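Local coordinates for translation initiation factor eif-2b-like protein (Chaetomium thermophilum, PDB 5DBO), which forms the delta subunit of eIF2B, the GDP-GTP exchange factor of translation initiation, and assembles here with the beta-type subunit into a beta2-delta2 tetramer, at the interface of chains A and B and the interface of chains A and C. Coordinates in Å, arbitrary orientation; residue numbers count along the deposited sequence, not the author numbering. Chains: chain A, Translation initiation factor eif-2b-like protein; chain B/C, Translation initiation factor eIF2b-like protein,Translation initiation factor eIF2b-like protein.

Packing of one delta-type subunit against two copies of its beta-type partner illustrates how related folds build a larger assembly. Contact 1 and contact 2, their centres about 10 Å apart, belong to one continuous A-B surface and share B:Asn282, the residue at which the loop following strand 275-279 passes from one patch to the next. Contact 3 lies about 21 Å from contact 1 and about 20 Å from contact 2 and faces a different chain, C. Chain A thus bridges both beta-type copies, consistent with the beta2-delta2 tetramer and with a place for these subunits inside the eIF2B decamer.

Contact 1: the interface of chains A and B. Residues chain A 289, 316-318, 341, 372, 416, 422-423; chain B 249-253, 279-282.
Two members of the eIF2B alpha/beta/delta family meet here through loops at strand ends, and the packing is densest around A:Tyr318. Its CG stands anti to the carbonyl carbon (chi1 -70°), which slips the ring between two parts of chain B. The backbone O of B:Ala280 lies over the centre of one face, while CB of B:Pro252 covers the opposite face nearer the rim, 3.8 Å from the ring centroid. Beside it, CB of A:Pro317 rests 3.6 Å from CD of B:Pro252. An alanine here removes the ring and both face contacts, and would probably leave B:Pro252 and the B:Ala280 loop less firmly held. The loop of chain A is braced from within: OD1 of A:Asp316 accepts the backbone N of A:Tyr318, and its OD2 forms a salt bridge of 2.8 Å with NH2 of the extended A:Arg423. A parallel bridge pairs A:Phe422 with B:Leu279, and the adjoining N of B:Ala280 donates to O of A:Phe422 at 2.8 Å, nearly straight (161° at H). The looser flank is at A:Asn341, whose ND2 makes a weak hydrogen bond of 3.4 Å to OD1 of B:Asn251, the amide planes turned 58° apart, while the B:Leu250 side chain crosses that of A:Asn341 at about a right angle, its CD1 against the amide.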
loop_
_atom_site.group_PDB
_atom_site.type_symbol
_atom_site.label_atom_id
_atom_site.label_comp_id
_atom_site.label_asym_id
_atom_site.label_seq_id
_atom_site.Cartn_x
_atom_site.Cartn_y
_atom_site.Cartn_z
ATOM N N TYR A 289 8.363 -11.316 21.772
ATOM C CA TYR A 289 9.175 -10.227 21.244
ATOM C C TYR A 289 9.584 -9.232 22.318
ATOM O O TYR A 289 8.741 -8.622 22.977
ATOM C CB TYR A 289 8.424 -9.502 20.132
ATOM C CG TYR A 289 9.157 -8.301 19.599
ATOM C CD1 TYR A 289 10.431 -8.431 19.053
ATOM C CD2 TYR A 289 8.564 -7.053 19.584
ATOM C CE1 TYR A 289 11.108 -7.343 18.550
ATOM C CE2 TYR A 289 9.235 -5.956 19.073
ATOM C CZ TYR A 289 10.504 -6.111 18.557
ATOM O OH TYR A 289 11.176 -5.027 18.051
ATOM N N ASP A 316 14.770 -6.438 19.966
ATOM C CA ASP A 316 15.183 -5.221 19.272
ATOM C C ASP A 316 16.645 -4.973 19.606
ATOM O O ASP A 316 16.971 -4.664 20.749
ATOM C CB ASP A 316 14.325 -4.021 19.693
ATOM C CG ASP A 316 14.476 -2.827 18.761
ATOM O OD1 ASP A 316 15.505 -2.724 18.062
ATOM O OD2 ASP A 316 13.559 -1.978 18.733
ATOM N N PRO A 317 17.534 -5.100 18.608
ATOM C CA PRO A 317 18.978 -4.900 18.807
ATOM C C PRO A 317 19.312 -3.492 19.314
ATOM O O PRO A 317 20.431 -3.250 19.762
ATOM C CB PRO A 317 19.564 -5.134 17.412
ATOM C CG PRO A 317 18.426 -4.902 16.472
ATOM C CD PRO A 317 17.208 -5.389 17.202
ATOM N N TYR A 318 18.355 -2.577 19.197
ATOM C CA TYR A 318 18.493 -1.218 19.704
ATOM C C TYR A 318 18.067 -1.112 21.175
ATOM O O TYR A 318 18.449 -0.177 21.876
ATOM C CB TYR A 318 17.682 -0.249 18.830
ATOM C CG TYR A 318 18.276 -0.047 17.450
ATOM C CD1 TYR A 318 19.129 1.016 17.193
ATOM C CD2 TYR A 318 17.994 -0.924 16.410
ATOM C CE1 TYR A 318 19.682 1.206 15.939
ATOM C CE2 TYR A 318 18.550 -0.743 15.147
ATOM C CZ TYR A 318 19.392 0.326 14.920
ATOM O OH TYR A 318 19.947 0.520 13.674
ATOM N N ASN A 341 17.721 -10.072 16.802
ATOM C CA ASN A 341 16.970 -9.272 15.844
ATOM C C ASN A 341 15.891 -10.073 15.130
ATOM O O ASN A 341 15.679 -11.249 15.422
ATOM C CB ASN A 341 17.915 -8.690 14.811
ATOM C CG ASN A 341 18.805 -9.749 14.213
ATOM O OD1 ASN A 341 18.341 -10.624 13.474
ATOM N ND2 ASN A 341 20.089 -9.689 14.536
ATOM N N SER A 372 8.269 -0.849 18.978
ATOM C CA SER A 372 8.592 -1.020 17.562
ATOM C C SER A 372 9.096 -2.428 17.257
ATOM O O SER A 372 9.879 -2.986 18.025
ATOM C CB SER A 372 9.634 0.017 17.135
ATOM O OG SER A 372 9.807 0.037 15.728
ATOM N N ARG A 416 17.634 9.546 18.401
ATOM C CA ARG A 416 17.504 9.315 16.965
ATOM C C ARG A 416 16.521 10.285 16.326
ATOM O O ARG A 416 15.814 9.938 15.388
ATOM C CB ARG A 416 17.058 7.887 16.697
ATOM C CG ARG A 416 17.676 6.878 17.629
ATOM C CD ARG A 416 19.128 6.608 17.328
ATOM N NE ARG A 416 19.791 5.959 18.455
ATOM C CZ ARG A 416 19.532 4.721 18.861
ATOM N NH1 ARG A 416 18.620 3.997 18.237
ATOM N NH2 ARG A 416 20.178 4.208 19.898
ATOM N N PHE A 422 17.455 7.900 12.418
ATOM C CA PHE A 422 16.080 8.105 12.880
ATOM C C PHE A 422 15.386 6.846 13.398
ATOM O O PHE A 422 15.491 5.776 12.795
ATOM C CB PHE A 422 15.237 8.704 11.755
ATOM C CG PHE A 422 13.852 9.100 12.186
ATOM C CD1 PHE A 422 13.628 10.323 12.805
ATOM C CD2 PHE A 422 12.775 8.258 11.970
ATOM C CE1 PHE A 422 12.358 10.693 13.205
ATOM C CE2 PHE A 422 11.502 8.623 12.367
ATOM C CZ PHE A 422 11.293 9.841 12.985
ATOM N N ARG A 423 14.651 6.988 14.501
ATOM C CA ARG A 423 13.949 5.854 15.099
ATOM C C ARG A 423 12.639 6.230 15.803
ATOM O O ARG A 423 12.571 7.230 16.513
ATOM C CB ARG A 423 14.873 5.144 16.099
ATOM C CG ARG A 423 14.236 3.956 16.809
ATOM C CD ARG A 423 15.266 3.151 17.574
ATOM N NE ARG A 423 14.699 1.930 18.139
ATOM C CZ ARG A 423 14.323 1.789 19.403
ATOM N NH1 ARG A 423 14.464 2.792 20.264
ATOM N NH2 ARG A 423 13.821 0.632 19.811
ATOM N N SER B 249 18.770 -0.825 7.835
ATOM C CA SER B 249 19.797 -1.803 8.161
ATOM C C SER B 249 19.312 -2.699 9.306
ATOM O O SER B 249 18.545 -2.269 10.174
ATOM C CB SER B 249 21.116 -1.108 8.516
ATOM O OG SER B 249 20.912 -0.017 9.399
ATOM N N LEU B 250 19.760 -3.951 9.289
ATOM C CA LEU B 250 19.312 -4.964 10.240
ATOM C C LEU B 250 19.780 -4.677 11.673
ATOM O O LEU B 250 18.998 -4.775 12.617
ATOM C CB LEU B 250 19.779 -6.345 9.755
ATOM C CG LEU B 250 19.453 -7.659 10.483
ATOM C CD1 LEU B 250 20.301 -7.925 11.709
ATOM C CD2 LEU B 250 17.952 -7.778 10.781
ATOM N N ASN B 251 21.052 -4.319 11.829
ATOM C CA ASN B 251 21.640 -4.073 13.148
ATOM C C ASN B 251 22.128 -2.639 13.320
ATOM O O ASN B 251 22.391 -1.945 12.338
ATOM C CB ASN B 251 22.798 -5.042 13.417
ATOM C CG ASN B 251 22.325 -6.402 13.887
ATOM O OD1 ASN B 251 21.260 -6.525 14.491
ATOM N ND2 ASN B 251 23.116 -7.432 13.613
ATOM N N PRO B 252 22.235 -2.183 14.577
ATOM C CA PRO B 252 22.786 -0.854 14.836
ATOM C C PRO B 252 24.277 -0.802 14.527
ATOM O O PRO B 252 24.931 -1.843 14.528
ATOM C CB PRO B 252 22.526 -0.661 16.334
ATOM C CG PRO B 252 22.531 -2.042 16.886
ATOM C CD PRO B 252 21.838 -2.852 15.830
ATOM N N PRO B 253 24.805 0.396 14.249
ATOM C CA PRO B 253 26.236 0.539 13.995
ATOM C C PRO B 253 27.050 0.109 15.206
ATOM O O PRO B 253 26.635 0.370 16.336
ATOM C CB PRO B 253 26.397 2.038 13.725
ATOM C CG PRO B 253 25.061 2.488 13.273
ATOM C CD PRO B 253 24.084 1.666 14.055
ATOM N N LEU B 279 17.120 4.769 8.595
ATOM C CA LEU B 279 16.373 4.187 9.707
ATOM C C LEU B 279 17.207 3.365 10.675
ATOM O O LEU B 279 17.821 2.365 10.302
ATOM C CB LEU B 279 15.228 3.309 9.191
ATOM C CG LEU B 279 13.882 3.973 8.895
ATOM C CD1 LEU B 279 14.033 5.268 8.122
ATOM C CD2 LEU B 279 12.990 3.006 8.148
ATOM N N ALA B 280 17.171 3.768 11.937
ATOM C CA ALA B 280 17.786 3.004 13.007
ATOM C C ALA B 280 16.726 2.094 13.619
ATOM O O ALA B 280 16.716 1.846 14.825
ATOM C CB ALA B 280 18.386 3.925 14.054
ATOM N N SER B 281 15.811 1.625 12.775
ATOM C CA SER B 281 14.755 0.721 13.210
ATOM C C SER B 281 14.946 -0.720 12.752
ATOM O O SER B 281 15.265 -0.985 11.595
ATOM C CB SER B 281 13.399 1.224 12.708
ATOM O OG SER B 281 12.395 0.229 12.839
ATOM N N ASN B 282 14.723 -1.644 13.678
ATOM C CA ASN B 282 14.559 -3.050 13.354
ATOM C C ASN B 282 13.068 -3.341 13.301
ATOM O O ASN B 282 12.357 -3.155 14.289
ATOM C CB ASN B 282 15.254 -3.935 14.391
ATOM C CG ASN B 282 14.876 -5.400 14.260
ATOM O OD1 ASN B 282 14.048 -5.907 15.020
ATOM N ND2 ASN B 282 15.486 -6.088 13.301
#

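Contact 2: the interface of chains A and B. Residues chain A 342, 373, 375-376, 379, 427; chain B 282-286, 319.
With CG anti to the carbonyl carbon (chi1 -62°), A:Asp376 reaches from helix 374-384 toward the B:Gly283 to B:Met285 loop of the beta-type subunit; B:Met285 sends CG anti to its own backbone N (chi1 -165°), then bends at chi2 and chi3, so that the two side chains run past one another in opposite directions. The carboxylate grips the backbone of a loop within the A-B interface of eIF2B. Its OD1 accepts the N of B:Leu284 at 3.0 Å, met from above the carboxylate plane, and also takes a weaker bond from the N of B:Met285 at 3.1 Å. Two consecutive peptide N-H groups therefore converge on one oxygen, which would be expected to favour the charged form of the acid. The other branch, OD2, lies against CA of B:Gly283 and CB of B:Met285. On the chain A side, OD1 of A:Asp427 receives the N of A:Ala375 at 2.9 Å and steadies the start of the helix. Beyond this polar core, CG of B:Met285 touches CB of A:Ala375 at 3.6 Å. The thioether ends of B:Met285 and A:Met379 cross obliquely, with CE of A:Met379 3.3 Å from SD of B:Met285.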
loop_
_atom_site.group_PDB
_atom_site.type_symbol
_atom_site.label_atom_id
_atom_site.label_comp_id
_atom_site.label_asym_id
_atom_site.label_seq_id
_atom_site.Cartn_x
_atom_site.Cartn_y
_atom_site.Cartn_z
ATOM N N LEU A 342 15.249 -9.442 14.154
ATOM C CA LEU A 342 14.159 -10.072 13.422
ATOM C C LEU A 342 14.597 -10.689 12.098
ATOM O O LEU A 342 13.774 -10.972 11.234
ATOM C CB LEU A 342 13.029 -9.071 13.184
ATOM C CG LEU A 342 11.976 -8.918 14.292
ATOM C CD1 LEU A 342 12.555 -9.054 15.700
ATOM C CD2 LEU A 342 11.220 -7.604 14.118
ATOM N N GLY A 373 8.624 -2.997 16.149
ATOM C CA GLY A 373 8.998 -4.343 15.740
ATOM C C GLY A 373 7.920 -5.383 16.003
ATOM O O GLY A 373 7.934 -6.477 15.431
ATOM N N ALA A 375 4.572 -5.340 15.310
ATOM C CA ALA A 375 3.671 -5.568 14.184
ATOM C C ALA A 375 4.312 -6.497 13.159
ATOM O O ALA A 375 3.624 -7.293 12.516
ATOM C CB ALA A 375 3.285 -4.243 13.535
ATOM N N ASP A 376 5.634 -6.404 13.033
ATOM C CA ASP A 376 6.384 -7.258 12.119
ATOM C C ASP A 376 6.268 -8.722 12.528
ATOM O O ASP A 376 5.948 -9.588 11.697
ATOM C CB ASP A 376 7.855 -6.836 12.083
ATOM C CG ASP A 376 8.046 -5.421 11.572
ATOM O OD1 ASP A 376 8.432 -5.257 10.392
ATOM O OD2 ASP A 376 7.833 -4.472 12.357
ATOM N N MET A 379 2.547 -9.957 12.129
ATOM C CA MET A 379 2.214 -10.292 10.750
ATOM C C MET A 379 2.906 -11.569 10.311
ATOM O O MET A 379 2.291 -12.432 9.692
ATOM C CB MET A 379 2.617 -9.197 9.780
ATOM C CG MET A 379 2.780 -9.770 8.374
ATOM S SD MET A 379 3.987 -8.919 7.379
ATOM C CE MET A 379 3.046 -7.443 7.084
ATOM N N ASP A 427 5.101 0.924 17.220
ATOM C CA ASP A 427 4.402 0.630 15.980
ATOM C C ASP A 427 3.008 0.081 16.271
ATOM O O ASP A 427 2.692 -0.337 17.405
ATOM C CB ASP A 427 5.206 -0.335 15.107
ATOM C CG ASP A 427 5.371 -1.705 15.733
ATOM O OD1 ASP A 427 5.693 -2.660 14.992
ATOM O OD2 ASP A 427 5.194 -1.828 16.963
ATOM N N ASN B 282 14.723 -1.644 13.678
ATOM C CA ASN B 282 14.559 -3.050 13.354
ATOM C C ASN B 282 13.068 -3.341 13.301
ATOM O O ASN B 282 12.357 -3.155 14.289
ATOM C CB ASN B 282 15.254 -3.935 14.391
ATOM C CG ASN B 282 14.876 -5.400 14.260
ATOM O OD1 ASN B 282 14.048 -5.907 15.020
ATOM N ND2 ASN B 282 15.486 -6.088 13.301
ATOM N N GLY B 283 12.591 -3.789 12.148
ATOM C CA GLY B 283 11.161 -3.876 11.932
ATOM C C GLY B 283 10.699 -2.657 11.160
ATOM O O GLY B 283 10.844 -1.523 11.622
ATOM N N LEU B 284 10.167 -2.890 9.966
ATOM C CA LEU B 284 9.885 -1.814 9.022
ATOM C C LEU B 284 8.399 -1.649 8.786
ATOM O O LEU B 284 7.982 -0.884 7.917
ATOM C CB LEU B 284 10.583 -2.066 7.682
ATOM C CG LEU B 284 12.084 -1.837 7.499
ATOM C CD1 LEU B 284 12.931 -2.286 8.680
ATOM C CD2 LEU B 284 12.510 -2.566 6.240
ATOM N N MET B 285 7.604 -2.378 9.561
ATOM C CA MET B 285 6.159 -2.373 9.391
ATOM C C MET B 285 5.557 -0.985 9.559
ATOM O O MET B 285 4.599 -0.625 8.870
ATOM C CB MET B 285 5.513 -3.333 10.379
ATOM C CG MET B 285 4.083 -3.656 10.027
ATOM S SD MET B 285 4.083 -4.605 8.506
ATOM C CE MET B 285 5.388 -5.777 8.893
ATOM N N ALA B 286 6.137 -0.202 10.463
ATOM C CA ALA B 286 5.645 1.142 10.730
ATOM C C ALA B 286 5.824 2.042 9.511
ATOM O O ALA B 286 4.987 2.908 9.247
ATOM C CB ALA B 286 6.351 1.739 11.941
ATOM N N ALA B 319 6.956 -7.430 4.613
ATOM C CA ALA B 319 6.212 -6.227 4.979
ATOM C C ALA B 319 5.682 -5.537 3.730
ATOM O O ALA B 319 4.515 -5.145 3.677
ATOM C CB ALA B 319 7.092 -5.276 5.778
#

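Contact 3: the interface of chains A and C. Residues chain A 135-136, 138-139, 407; chain C 216-217, 241.
The ring of A:His139 and the pyrrolidine of C:Pro217 form the apolar centre of this small A-C interface between eIF2B subunits, a patch without hydrogen bonds across it. CD of the proline approaches ND1 of A:His139 at 3.2 Å, while CB of C:His216 lies 3.6 Å from CE1 of the same imidazole. CD2 of C:His216 stands over one face of the A:His139 ring, toward the rim, and the two side chains cross obliquely. The A:His139 ring is brought there by a crowded first torsion (chi1 66°), with CG between the backbone N and the carbonyl carbon. Its rotation is fixed from within chain A: NE2 donates to the backbone O of A:Leu407 at 2.6 Å, this acceptor lying close to the imidazole plane. CB of A:Leu407 in turn sits over the centre of the C:His216 ring. Farther out, CB of C:Pro217 meets the backbone O of A:Glu135 at 3.4 Å, an oxygen also held by OG of A:Ser138 at 2.7 Å. At the rim, NH2 of C:Arg241 passes 3.7 Å from CB of A:His139; its nearby charge might disfavour protonation of the histidine. In the fold, the 3-10 helix 135-137 and the loop carrying A:Leu407 face chain C residues that follow helix 211-214 and helix 228-240.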
loop_
_atom_site.group_PDB
_atom_site.type_symbol
_atom_site.label_atom_id
_atom_site.label_comp_id
_atom_site.label_asym_id
_atom_site.label_seq_id
_atom_site.Cartn_x
_atom_site.Cartn_y
_atom_site.Cartn_z
ATOM N N GLU A 135 9.972 15.820 7.603
ATOM C CA GLU A 135 8.650 16.415 7.520
ATOM C C GLU A 135 7.507 15.439 7.802
ATOM O O GLU A 135 6.587 15.765 8.553
ATOM C CB GLU A 135 8.473 17.020 6.132
ATOM C CG GLU A 135 7.092 16.803 5.554
ATOM C CD GLU A 135 6.859 17.586 4.299
ATOM O OE1 GLU A 135 7.713 17.529 3.384
ATOM O OE2 GLU A 135 5.788 18.211 4.207
ATOM N N CYS A 136 7.595 14.232 7.250
ATOM C CA CYS A 136 6.580 13.207 7.466
ATOM C C CYS A 136 6.353 12.916 8.949
ATOM O O CYS A 136 5.253 12.512 9.344
ATOM C CB CYS A 136 6.946 11.926 6.720
ATOM S SG CYS A 136 8.679 11.490 6.821
ATOM N N SER A 138 6.977 15.200 11.553
ATOM C CA SER A 138 6.973 16.432 12.352
ATOM C C SER A 138 5.983 16.395 13.522
ATOM O O SER A 138 6.290 16.837 14.627
ATOM C CB SER A 138 6.635 17.629 11.468
ATOM O OG SER A 138 7.410 17.613 10.293
ATOM N N HIS A 139 4.794 15.864 13.252
ATOM C CA HIS A 139 3.685 15.839 14.197
ATOM C C HIS A 139 3.936 14.964 15.426
ATOM O O HIS A 139 3.313 15.158 16.472
ATOM C CB HIS A 139 2.424 15.369 13.473
ATOM C CG HIS A 139 2.500 13.951 13.001
ATOM N ND1 HIS A 139 2.919 13.611 11.733
ATOM C CD2 HIS A 139 2.198 12.787 13.622
ATOM C CE1 HIS A 139 2.880 12.299 11.595
ATOM N NE2 HIS A 139 2.445 11.773 12.727
ATOM N N LEU A 407 1.853 6.206 12.340
ATOM C CA LEU A 407 2.109 7.650 12.384
ATOM C C LEU A 407 1.100 8.466 13.209
ATOM O O LEU A 407 1.417 9.566 13.648
ATOM C CB LEU A 407 2.195 8.223 10.964
ATOM C CG LEU A 407 3.578 8.221 10.291
ATOM C CD1 LEU A 407 4.338 6.906 10.440
ATOM C CD2 LEU A 407 3.438 8.592 8.822
ATOM N N HIS C 216 -1.685 13.729 8.289
ATOM C CA HIS C 216 -0.311 14.003 8.697
ATOM C C HIS C 216 0.388 14.836 7.636
ATOM O O HIS C 216 -0.078 14.899 6.501
ATOM C CB HIS C 216 0.456 12.700 8.932
ATOM C CG HIS C 216 -0.316 11.668 9.689
ATOM N ND1 HIS C 216 -0.823 10.534 9.092
ATOM C CD2 HIS C 216 -0.668 11.598 10.994
ATOM C CE1 HIS C 216 -1.454 9.807 9.998
ATOM N NE2 HIS C 216 -1.376 10.432 11.160
ATOM N N PRO C 217 1.518 15.472 7.995
ATOM C CA PRO C 217 2.263 16.229 6.982
ATOM C C PRO C 217 2.748 15.351 5.838
ATOM O O PRO C 217 3.303 14.281 6.074
ATOM C CB PRO C 217 3.452 16.785 7.774
ATOM C CG PRO C 217 2.956 16.852 9.173
ATOM C CD PRO C 217 2.115 15.631 9.332
ATOM N N ARG C 241 -1.726 21.640 8.542
ATOM C CA ARG C 241 -0.896 20.627 7.895
ATOM C C ARG C 241 -0.590 20.973 6.447
ATOM O O ARG C 241 -1.349 21.685 5.796
ATOM C CB ARG C 241 -1.581 19.258 7.961
ATOM C CG ARG C 241 -1.776 18.713 9.367
ATOM C CD ARG C 241 -0.543 17.973 9.838
ATOM N NE ARG C 241 -0.756 17.332 11.129
ATOM C CZ ARG C 241 -0.479 17.909 12.290
ATOM N NH1 ARG C 241 0.025 19.134 12.306
ATOM N NH2 ARG C 241 -0.700 17.268 13.430
#